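Local coordinates for phosphatidylethanolamine-binding protein (Plasmodium vivax, PDB 2GZQ) that probably binds phosphatidylethanolamine or related phosphate-bearing ligands in a small pocket at one end of a beta-rich fold, at residues I15-R20 / V49-I54; I24-P29 / L137-F142; L81-P86 / L124-P129; V170-N173 / S177-N180. All coordinates share one frame; numbering follows the deposited sequence.

In the fold
Contact 1 lies at the surface, where a histidine-carboxylate bond and a shared water join the N-terminal helix 15-20 to the loop before strand 54-56. Contact 2 is buried and also polar: an arginine from strand 138-148 bonds a histidine of helix 23-26, the helix that follows 15-20. The two touch directly. Contact 3, nearest the centre of the chain, has no hydrogen bond and rests on selenium, an aromatic ring and a proline. Its strand 77-85 neighbours 138-148 in the six-stranded sheet, so contacts 2 and 3 reach the same sheet. Contact 4 is buried and mainly apolar, and its phenylalanine and alanine pack against F82 and I84 of the strand in contact 3.

Contact 1: I15-R20 / V49-I54; sequences IEELKR and VNHGNI
H51 meets E17 through the rim of its imidazole ring. The histidine CB lies 3.5 Å from E17 OE1. With CG beside the backbone N (chi1 -69°), the ring swings toward helix 15-20, and H51 ND1 donates to E17 OE1 at 2.7 Å. CE1, farther round the H51 ring, faces the carboxylate more loosely, 3.7 Å from E17 OE1. This is a His-carboxylate hydrogen bond in which OE1 uses its syn lone pair; carboxylate and ring are nearly coplanar, so donor and acceptor meet edge to edge. It links an N-terminal helix to the loop between strands 47-49 and 54-56, where H51 has left-handed backbone angles and G52 also has a positive phi, which glycine tolerates easily. N193 receives the H51 backbone N-H on its OD1. Glutamate suits position 17 because its two oxygens can serve different partners: OE2 accepts from T14 N, while E17 OE1, besides holding the imidazole, accepts a hydrogen bond from a water at 2.7 Å. That water also donates to the carbonyl oxygen H51 O and accepts from R20 NH2 at 2.9 Å. The nearby carboxylate would probably favour a protonated imidazole.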
# COMPACT_ATOMS: atom_id res chain seq x y z
N ILE A 15 -8.90 -0.02 -14.86
CA ILE A 15 -7.71 0.49 -15.55
C ILE A 15 -7.91 1.91 -16.02
O ILE A 15 -7.02 2.76 -15.88
CB ILE A 15 -7.34 -0.45 -16.72
CG1 ILE A 15 -6.98 -1.86 -16.21
CG2 ILE A 15 -6.22 0.09 -17.53
CD1 ILE A 15 -5.80 -1.87 -15.25
N GLU A 16 -9.06 2.19 -16.59
CA GLU A 16 -9.32 3.53 -17.07
C GLU A 16 -9.29 4.57 -15.94
O GLU A 16 -8.74 5.66 -16.13
CB GLU A 16 -10.61 3.59 -17.87
CG GLU A 16 -11.85 3.63 -17.02
CD GLU A 16 -12.36 5.04 -16.83
OE1 GLU A 16 -11.89 5.94 -17.56
OE2 GLU A 16 -13.22 5.24 -15.95
N GLU A 17 -9.83 4.24 -14.77
CA GLU A 17 -9.77 5.10 -13.60
C GLU A 17 -8.32 5.38 -13.20
O GLU A 17 -7.92 6.51 -12.88
CB GLU A 17 -10.43 4.32 -12.45
CG GLU A 17 -11.24 5.07 -11.47
CD GLU A 17 -11.86 4.13 -10.44
OE1 GLU A 17 -12.03 4.59 -9.29
OE2 GLU A 17 -12.21 2.95 -10.75
N LEU A 18 -7.53 4.32 -13.16
CA LEU A 18 -6.14 4.47 -12.79
C LEU A 18 -5.33 5.28 -13.79
O LEU A 18 -4.44 6.05 -13.41
CB LEU A 18 -5.50 3.11 -12.53
CG LEU A 18 -6.11 2.30 -11.38
CD1 LEU A 18 -5.30 1.03 -11.08
CD2 LEU A 18 -6.33 3.11 -10.14
N LYS A 19 -5.65 5.14 -15.07
CA LYS A 19 -5.01 5.97 -16.08
C LYS A 19 -5.41 7.42 -15.95
O LYS A 19 -4.57 8.31 -16.07
CB LYS A 19 -5.30 5.41 -17.47
CG LYS A 19 -4.54 4.11 -17.79
CD LYS A 19 -4.75 3.59 -19.21
CE LYS A 19 -3.82 2.40 -19.55
NZ LYS A 19 -3.94 1.90 -20.96
N ARG A 20 -6.67 7.69 -15.68
CA ARG A 20 -7.13 9.07 -15.55
C ARG A 20 -6.32 9.81 -14.49
O ARG A 20 -5.96 10.97 -14.67
CB ARG A 20 -8.60 9.05 -15.15
CG ARG A 20 -9.22 10.41 -15.06
CD ARG A 20 -10.63 10.29 -14.55
NE ARG A 20 -10.60 10.03 -13.13
CZ ARG A 20 -11.39 9.16 -12.49
NH1 ARG A 20 -12.29 8.46 -13.15
NH2 ARG A 20 -11.25 9.01 -11.18
N VAL A 49 -10.84 5.03 2.82
CA VAL A 49 -10.08 5.23 1.61
C VAL A 49 -10.92 4.65 0.47
O VAL A 49 -11.20 3.44 0.46
CB VAL A 49 -8.73 4.50 1.73
CG1 VAL A 49 -7.92 4.60 0.42
CG2 VAL A 49 -7.93 5.07 2.86
N ASN A 50 -11.32 5.48 -0.48
CA ASN A 50 -12.32 5.09 -1.48
C ASN A 50 -12.08 5.72 -2.84
O ASN A 50 -12.72 6.71 -3.20
CB ASN A 50 -13.72 5.45 -0.99
CG ASN A 50 -14.81 4.94 -1.92
OD1 ASN A 50 -14.66 3.89 -2.54
ND2 ASN A 50 -15.91 5.69 -2.02
N HIS A 51 -11.14 5.16 -3.60
CA HIS A 51 -10.95 5.51 -5.01
C HIS A 51 -10.68 6.99 -5.23
O HIS A 51 -11.28 7.62 -6.10
CB HIS A 51 -12.19 5.13 -5.83
CG HIS A 51 -12.39 3.66 -5.97
ND1 HIS A 51 -12.63 3.06 -7.19
CD2 HIS A 51 -12.43 2.66 -5.05
CE1 HIS A 51 -12.81 1.76 -7.02
NE2 HIS A 51 -12.69 1.49 -5.73
N GLY A 52 -9.74 7.54 -4.48
CA GLY A 52 -9.27 8.87 -4.75
C GLY A 52 -10.06 9.98 -4.09
O GLY A 52 -9.91 11.13 -4.44
N ASN A 53 -10.92 9.65 -3.12
CA ASN A 53 -11.51 10.67 -2.28
C ASN A 53 -10.46 11.46 -1.51
O ASN A 53 -9.34 11.00 -1.29
CB ASN A 53 -12.52 10.04 -1.30
CG ASN A 53 -11.87 9.06 -0.35
OD1 ASN A 53 -11.09 8.22 -0.76
ND2 ASN A 53 -12.20 9.15 0.93
N ILE A 54 -10.85 12.65 -1.09
CA ILE A 54 -9.98 13.51 -0.30
C ILE A 54 -10.14 13.13 1.16
O ILE A 54 -11.23 13.18 1.71
CB ILE A 54 -10.36 14.98 -0.46
CG1 ILE A 54 -10.22 15.43 -1.92
CG2 ILE A 54 -9.50 15.86 0.46
CD1 ILE A 54 -8.81 15.72 -2.30
O HOH W 1 -11.94 7.28 -9.02

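Contact 2: I24-P29 / L137-F142; sequences IPHVFP and LHRISF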
# COMPACT_ATOMS: atom_id res chain seq x y z
N ILE A 24 -1.54 4.65 -13.19
CA ILE A 24 -0.75 4.13 -14.30
C ILE A 24 -0.38 5.37 -15.11
O ILE A 24 -1.29 6.08 -15.57
CB ILE A 24 -1.62 3.18 -15.19
CG1 ILE A 24 -2.07 1.98 -14.37
CG2 ILE A 24 -0.89 2.80 -16.45
CD1 ILE A 24 -3.19 1.18 -15.04
N PRO A 25 0.91 5.66 -15.33
CA PRO A 25 2.09 4.82 -15.04
C PRO A 25 2.90 5.15 -13.78
O PRO A 25 3.95 4.56 -13.61
CB PRO A 25 2.96 5.12 -16.24
CG PRO A 25 2.72 6.57 -16.50
CD PRO A 25 1.28 6.83 -16.16
N HIS A 26 2.46 6.06 -12.92
CA HIS A 26 3.31 6.56 -11.82
C HIS A 26 3.53 5.53 -10.74
O HIS A 26 4.60 5.51 -10.12
CB HIS A 26 2.74 7.81 -11.19
CG HIS A 26 2.76 8.98 -12.08
ND1 HIS A 26 2.12 10.15 -11.76
CD2 HIS A 26 3.32 9.17 -13.30
CE1 HIS A 26 2.29 11.03 -12.73
NE2 HIS A 26 3.02 10.45 -13.67
N VAL A 27 2.51 4.71 -10.48
CA VAL A 27 2.61 3.64 -9.49
C VAL A 27 2.75 2.28 -10.15
O VAL A 27 3.62 1.50 -9.77
CB VAL A 27 1.36 3.66 -8.55
CG1 VAL A 27 1.37 2.47 -7.61
CG2 VAL A 27 1.29 4.93 -7.80
N PHE A 28 1.89 1.99 -11.12
CA PHE A 28 1.97 0.77 -11.90
C PHE A 28 2.37 1.15 -13.32
O PHE A 28 1.65 1.92 -13.98
CB PHE A 28 0.60 0.10 -11.99
CG PHE A 28 0.01 -0.32 -10.68
CD1 PHE A 28 0.73 -0.96 -9.70
CD2 PHE A 28 -1.33 -0.11 -10.47
CE1 PHE A 28 0.11 -1.39 -8.52
CE2 PHE A 28 -1.93 -0.51 -9.28
CZ PHE A 28 -1.19 -1.15 -8.33
N PRO A 29 3.52 0.70 -13.82
CA PRO A 29 3.99 1.26 -15.09
C PRO A 29 3.18 0.89 -16.30
O PRO A 29 3.29 1.57 -17.32
CB PRO A 29 5.43 0.73 -15.21
CG PRO A 29 5.80 0.22 -13.88
CD PRO A 29 4.50 -0.21 -13.21
N LEU A 137 -1.44 17.48 -3.67
CA LEU A 137 -2.21 16.33 -3.24
C LEU A 137 -1.36 15.07 -3.44
O LEU A 137 -0.78 14.84 -4.52
CB LEU A 137 -3.49 16.23 -4.06
CG LEU A 137 -4.52 17.29 -3.74
CD1 LEU A 137 -5.49 17.44 -4.92
CD2 LEU A 137 -5.27 16.92 -2.49
N HIS A 138 -1.28 14.26 -2.42
CA HIS A 138 -0.54 13.01 -2.44
C HIS A 138 -1.49 11.85 -2.62
O HIS A 138 -2.47 11.73 -1.86
CB HIS A 138 0.21 12.84 -1.14
CG HIS A 138 1.25 13.87 -0.87
ND1 HIS A 138 2.54 13.55 -0.50
CD2 HIS A 138 1.19 15.23 -0.86
CE1 HIS A 138 3.23 14.65 -0.31
NE2 HIS A 138 2.44 15.69 -0.53
N ARG A 139 -1.21 10.99 -3.59
CA ARG A 139 -2.02 9.81 -3.85
C ARG A 139 -1.57 8.67 -2.95
O ARG A 139 -0.84 7.78 -3.38
CB ARG A 139 -1.90 9.45 -5.34
CG ARG A 139 -2.46 10.56 -6.24
CD ARG A 139 -2.04 10.40 -7.69
NE ARG A 139 -0.61 10.64 -7.83
CZ ARG A 139 0.07 10.46 -8.95
NH1 ARG A 139 -0.54 10.03 -10.07
NH2 ARG A 139 1.36 10.69 -8.96
N ILE A 140 -2.01 8.70 -1.70
CA ILE A 140 -1.65 7.69 -0.72
C ILE A 140 -2.34 6.38 -1.14
O ILE A 140 -3.56 6.33 -1.26
CB ILE A 140 -2.06 8.15 0.68
CG1 ILE A 140 -1.38 9.47 1.06
CG2 ILE A 140 -1.79 7.05 1.69
CD1 ILE A 140 0.08 9.48 1.04
N SER A 141 -1.53 5.36 -1.41
CA SER A 141 -1.97 4.19 -2.13
C SER A 141 -1.72 2.92 -1.35
O SER A 141 -0.73 2.78 -0.62
CB SER A 141 -1.22 4.12 -3.45
OG SER A 141 -1.48 5.23 -4.31
N PHE A 142 -2.62 1.96 -1.56
CA PHE A 142 -2.57 0.65 -0.93
C PHE A 142 -2.54 -0.39 -2.02
O PHE A 142 -3.47 -0.47 -2.81
CB PHE A 142 -3.79 0.45 -0.04
CG PHE A 142 -3.87 1.38 1.14
CD1 PHE A 142 -4.29 2.67 0.99
CD2 PHE A 142 -3.54 0.94 2.41
CE1 PHE A 142 -4.41 3.51 2.08
CE2 PHE A 142 -3.64 1.79 3.51
CZ PHE A 142 -4.05 3.07 3.31
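R139 reaches H26 with both terminal nitrogens, NH1 and NH2, which converge on a single ring atom. R139 NH2 donates to H26 ND1 at 3.0 Å, and R139 NH1 reaches the same H26 ND1 at 3.2 Å along a more bent path. The acceptor lies in the guanidinium plane, but the two planes are 87° apart: the guanidinium stands upright at the ring edge, with NH2 and NH1 straddling the imidazole plane, NH1 the farther from it. Because ND1 accepts here, it carries no proton, and a neutral histidine is the likely form beside a charged arginine. Next to this pair the contact is thinner: V27 CG2 only approaches S141 OG, at 4.5 Å.

In the second shell, D87 forms a salt bridge with R139 NH2 and the carbonyl oxygen of E21 accepts from NH1, which together restrict the rotation of the guanidinium. The arginine chain bends at chi3 (-69°) to bring its flat end round to these partners. Its backbone is itself kinked, for R139 is the centre of an inverse gamma turn; the hydroxyl of S141 donates to R139 O at 2.8 Å. R139 ends the GxHR motif of this family, and H138 bonds D85, first residue of its DPDxP motif; D87 belongs to DPDxP too, so both bonds join the two motifs.

Farther out, H26 closes the short helix 23-26, which packs beside helix 15-20 over strand 138-148, itself flanked in the sheet by strands 188-198 and 77-85.

Contact 3: L81-P86 / L124-P129; sequences LFMIDP and LPYVGP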
# COMPACT_ATOMS: atom_id res chain seq x y z
N LEU A 81 0.49 -6.52 1.78
CA LEU A 81 -0.10 -5.20 1.60
C LEU A 81 0.96 -4.15 1.86
O LEU A 81 1.64 -4.18 2.88
CB LEU A 81 -1.24 -5.05 2.61
CG LEU A 81 -1.98 -3.72 2.61
CD1 LEU A 81 -2.58 -3.33 1.29
CD2 LEU A 81 -3.06 -3.72 3.67
N PHE A 82 1.08 -3.22 0.92
CA PHE A 82 1.98 -2.10 1.05
C PHE A 82 1.14 -0.82 1.03
O PHE A 82 0.25 -0.69 0.17
CB PHE A 82 2.96 -2.02 -0.13
CG PHE A 82 3.90 -3.19 -0.28
CD1 PHE A 82 4.50 -3.81 0.79
CD2 PHE A 82 4.22 -3.68 -1.54
CE1 PHE A 82 5.37 -4.86 0.60
CE2 PHE A 82 5.09 -4.69 -1.71
CZ PHE A 82 5.66 -5.31 -0.66
N MSE A 83 1.44 0.14 1.89
CA MSE A 83 0.94 1.46 1.74
C MSE A 83 2.09 2.40 1.42
O MSE A 83 3.13 2.38 2.10
CB MSE A 83 0.30 1.83 3.04
CG MSE A 83 -0.25 3.18 3.07
SE MSE A 83 -0.49 3.53 4.90
CE MSE A 83 -1.02 5.39 4.78
N ILE A 84 1.91 3.20 0.36
CA ILE A 84 2.96 4.05 -0.18
C ILE A 84 2.46 5.46 -0.45
O ILE A 84 1.28 5.70 -0.66
CB ILE A 84 3.60 3.50 -1.46
CG1 ILE A 84 2.55 3.34 -2.54
CG2 ILE A 84 4.30 2.19 -1.18
CD1 ILE A 84 3.12 3.27 -3.91
N ASP A 85 3.41 6.39 -0.51
CA ASP A 85 3.20 7.71 -1.10
C ASP A 85 4.10 7.85 -2.32
O ASP A 85 5.32 7.99 -2.17
CB ASP A 85 3.51 8.79 -0.07
CG ASP A 85 3.21 10.19 -0.57
OD1 ASP A 85 3.48 11.16 0.17
OD2 ASP A 85 2.69 10.29 -1.70
N PRO A 86 3.53 7.79 -3.52
CA PRO A 86 4.31 8.00 -4.73
C PRO A 86 4.64 9.47 -4.97
O PRO A 86 5.40 9.79 -5.87
CB PRO A 86 3.39 7.47 -5.84
CG PRO A 86 1.99 7.76 -5.29
CD PRO A 86 2.09 7.60 -3.81
N LEU A 124 7.41 -3.74 7.69
CA LEU A 124 7.62 -2.33 8.02
C LEU A 124 6.41 -1.84 8.80
O LEU A 124 5.31 -1.77 8.24
CB LEU A 124 7.81 -1.49 6.75
CG LEU A 124 9.06 -1.83 5.95
CD1 LEU A 124 9.00 -1.18 4.58
CD2 LEU A 124 10.33 -1.37 6.69
N PRO A 125 6.61 -1.46 10.08
CA PRO A 125 5.43 -1.08 10.84
C PRO A 125 4.87 0.25 10.35
O PRO A 125 5.60 1.11 9.84
CB PRO A 125 5.95 -0.97 12.27
CG PRO A 125 7.41 -0.68 12.14
CD PRO A 125 7.85 -1.34 10.87
N TYR A 126 3.57 0.42 10.50
CA TYR A 126 2.86 1.59 10.02
C TYR A 126 3.46 2.88 10.56
O TYR A 126 3.59 3.03 11.79
CB TYR A 126 1.39 1.50 10.44
CG TYR A 126 0.56 2.64 9.91
CD1 TYR A 126 -0.06 2.56 8.68
CD2 TYR A 126 0.43 3.82 10.63
CE1 TYR A 126 -0.82 3.59 8.20
CE2 TYR A 126 -0.32 4.89 10.14
CZ TYR A 126 -0.92 4.77 8.90
OH TYR A 126 -1.66 5.82 8.37
N VAL A 127 3.72 3.83 9.67
CA VAL A 127 3.94 5.21 10.06
C VAL A 127 3.07 6.06 9.17
O VAL A 127 2.99 5.82 7.95
CB VAL A 127 5.42 5.62 9.94
CG1 VAL A 127 6.29 4.75 10.83
CG2 VAL A 127 5.89 5.55 8.49
N GLY A 128 2.38 7.01 9.76
CA GLY A 128 1.38 7.78 8.99
C GLY A 128 1.98 8.71 7.96
O GLY A 128 3.18 8.97 7.97
N PRO A 129 1.14 9.22 7.04
CA PRO A 129 1.55 10.13 5.97
C PRO A 129 2.43 11.24 6.40
O PRO A 129 2.24 11.85 7.45
CB PRO A 129 0.23 10.63 5.40
CG PRO A 129 -0.72 9.51 5.64
CD PRO A 129 -0.30 8.93 6.97
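M83 and Y126 bring their segments closest, with CA atoms 8.5 Å apart, too far for any backbone bond between them. M83 is an extended residue of strand 77-85, its main chain paired with H101 and W102 of the neighbouring strand 99-107. The segment 124-129 is irregular: it leaves strand 121-124, and its two prolines bracket the chain around Y126. M83, present as selenomethionine, has CG anti to the backbone N (chi1 179°) and stays extended, so its end runs out toward the loop, alongside the Y126 ring. M83 SE lies 3.3 Å from Y126 CE1, but the side chain has two deposited conformers and so short an approach is doubtful. The selenium stands oblique to the ring, 4.5 Å from the centroid of Y126, a Met-aromatic contact. Beyond it, the methyl M83 CE lies 3.7 Å from Y126 OH and, more loosely, 4.2 Å from P129 CD. Y126 OH bonds the carbonyl oxygen of T60, which helps hold the ring in place. On the strand side, I140 and F142 of strand 138-148 also pack on M83. Methionine's flexible, unbranched chain and polarisable chalcogen suit the seam where sheet and loop meet; with selenium standing in for sulfur, the contact is dispersive, adaptable in detail and needs no hydrogen bond.

Contact 4: V170-N173 / S177-N180; sequences VKFN and SAYN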
# COMPACT_ATOMS: atom_id res chain seq x y z
N VAL A 170 12.33 5.84 2.27
CA VAL A 170 12.47 6.61 1.05
C VAL A 170 12.87 5.69 -0.09
O VAL A 170 13.72 4.79 0.10
CB VAL A 170 13.50 7.74 1.28
CG1 VAL A 170 13.77 8.53 0.02
CG2 VAL A 170 13.04 8.66 2.42
N LYS A 171 12.26 5.87 -1.26
CA LYS A 171 12.59 5.01 -2.42
C LYS A 171 12.48 3.52 -2.05
O LYS A 171 13.29 2.67 -2.44
CB LYS A 171 13.98 5.33 -3.00
CG LYS A 171 14.10 6.69 -3.62
CD LYS A 171 15.54 6.95 -4.11
CE LYS A 171 15.78 8.36 -4.54
NZ LYS A 171 17.22 8.50 -4.92
N PHE A 172 11.44 3.21 -1.29
CA PHE A 172 11.04 1.85 -0.96
C PHE A 172 12.22 1.00 -0.52
O PHE A 172 12.58 0.00 -1.13
CB PHE A 172 10.21 1.21 -2.08
CG PHE A 172 9.23 0.19 -1.59
CD1 PHE A 172 9.64 -1.04 -1.10
CD2 PHE A 172 7.88 0.49 -1.53
CE1 PHE A 172 8.72 -1.96 -0.63
CE2 PHE A 172 6.96 -0.44 -1.03
CZ PHE A 172 7.38 -1.66 -0.59
N ASN A 173 12.85 1.43 0.56
CA ASN A 173 14.00 0.71 1.12
C ASN A 173 15.08 0.49 0.11
O ASN A 173 15.72 -0.55 0.06
CB ASN A 173 13.61 -0.61 1.76
CG ASN A 173 14.71 -1.13 2.65
OD1 ASN A 173 15.38 -0.33 3.28
ND2 ASN A 173 14.96 -2.47 2.65
N SER A 177 10.59 1.27 -5.96
CA SER A 177 9.14 1.27 -6.01
C SER A 177 8.53 -0.01 -5.48
O SER A 177 9.17 -1.07 -5.53
CB SER A 177 8.66 1.48 -7.43
OG SER A 177 8.94 0.38 -8.26
N ALA A 178 7.29 0.10 -5.02
CA ALA A 178 6.52 -1.06 -4.64
C ALA A 178 6.41 -2.04 -5.81
O ALA A 178 6.58 -3.23 -5.64
CB ALA A 178 5.17 -0.65 -4.17
N TYR A 179 6.10 -1.52 -6.99
CA TYR A 179 5.93 -2.38 -8.15
C TYR A 179 7.22 -3.18 -8.39
O TYR A 179 7.19 -4.37 -8.69
CB TYR A 179 5.58 -1.53 -9.37
CG TYR A 179 5.38 -2.38 -10.61
CD1 TYR A 179 6.41 -2.60 -11.51
CD2 TYR A 179 4.17 -3.03 -10.84
CE1 TYR A 179 6.24 -3.42 -12.60
CE2 TYR A 179 3.99 -3.83 -11.95
CZ TYR A 179 5.04 -4.03 -12.81
OH TYR A 179 4.90 -4.80 -13.93
N ASN A 180 8.37 -2.50 -8.27
CA ASN A 180 9.64 -3.21 -8.48
C ASN A 180 9.80 -4.38 -7.50
O ASN A 180 10.18 -5.48 -7.88
CB ASN A 180 10.81 -2.24 -8.41
CG ASN A 180 12.10 -2.89 -8.84
OD1 ASN A 180 12.15 -3.60 -9.84
ND2 ASN A 180 13.19 -2.61 -8.13
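F172 and A178 join two helical turns of opposite hand, a left-handed one at 171-173 and the ordinary right-handed helix 178-184 just after it. K171, F172 and N173 all have positive phi, near 50°, which is costly for residues other than glycine and gives a short left-handed helical turn, weakly bonded. A left-handed helix is proposed as part of a functional motif of this protein. The middle residue of the 171-173 turn, F172, points at the start of the next helix and turns its ring so that one face receives A178 CA, 4.0 Å from the ring centroid, a CH-pi contact. The approach is not over the ring centre but offset toward the rim. There F172 CE2 touches A178 CB at 3.6 Å, and F172 CD2 lies 3.6 Å from A178 N. The carbonyl oxygen S177 O is on that same face, and F172 CB lies 3.9 Å from S177 N.

Alanine suits this spot because a methyl lets the helix backbone come right up to the ring. The N-cap of that helix is S177, whose OG accepts from N180 N at 2.9 Å. D98 takes the A178 N-H on its OD2, a second hold on the helix start. The phenylalanine is bound into the core as well: F82 of strand 77-85 meets its ring edge-to-face, while V100 and I84 pack nearby.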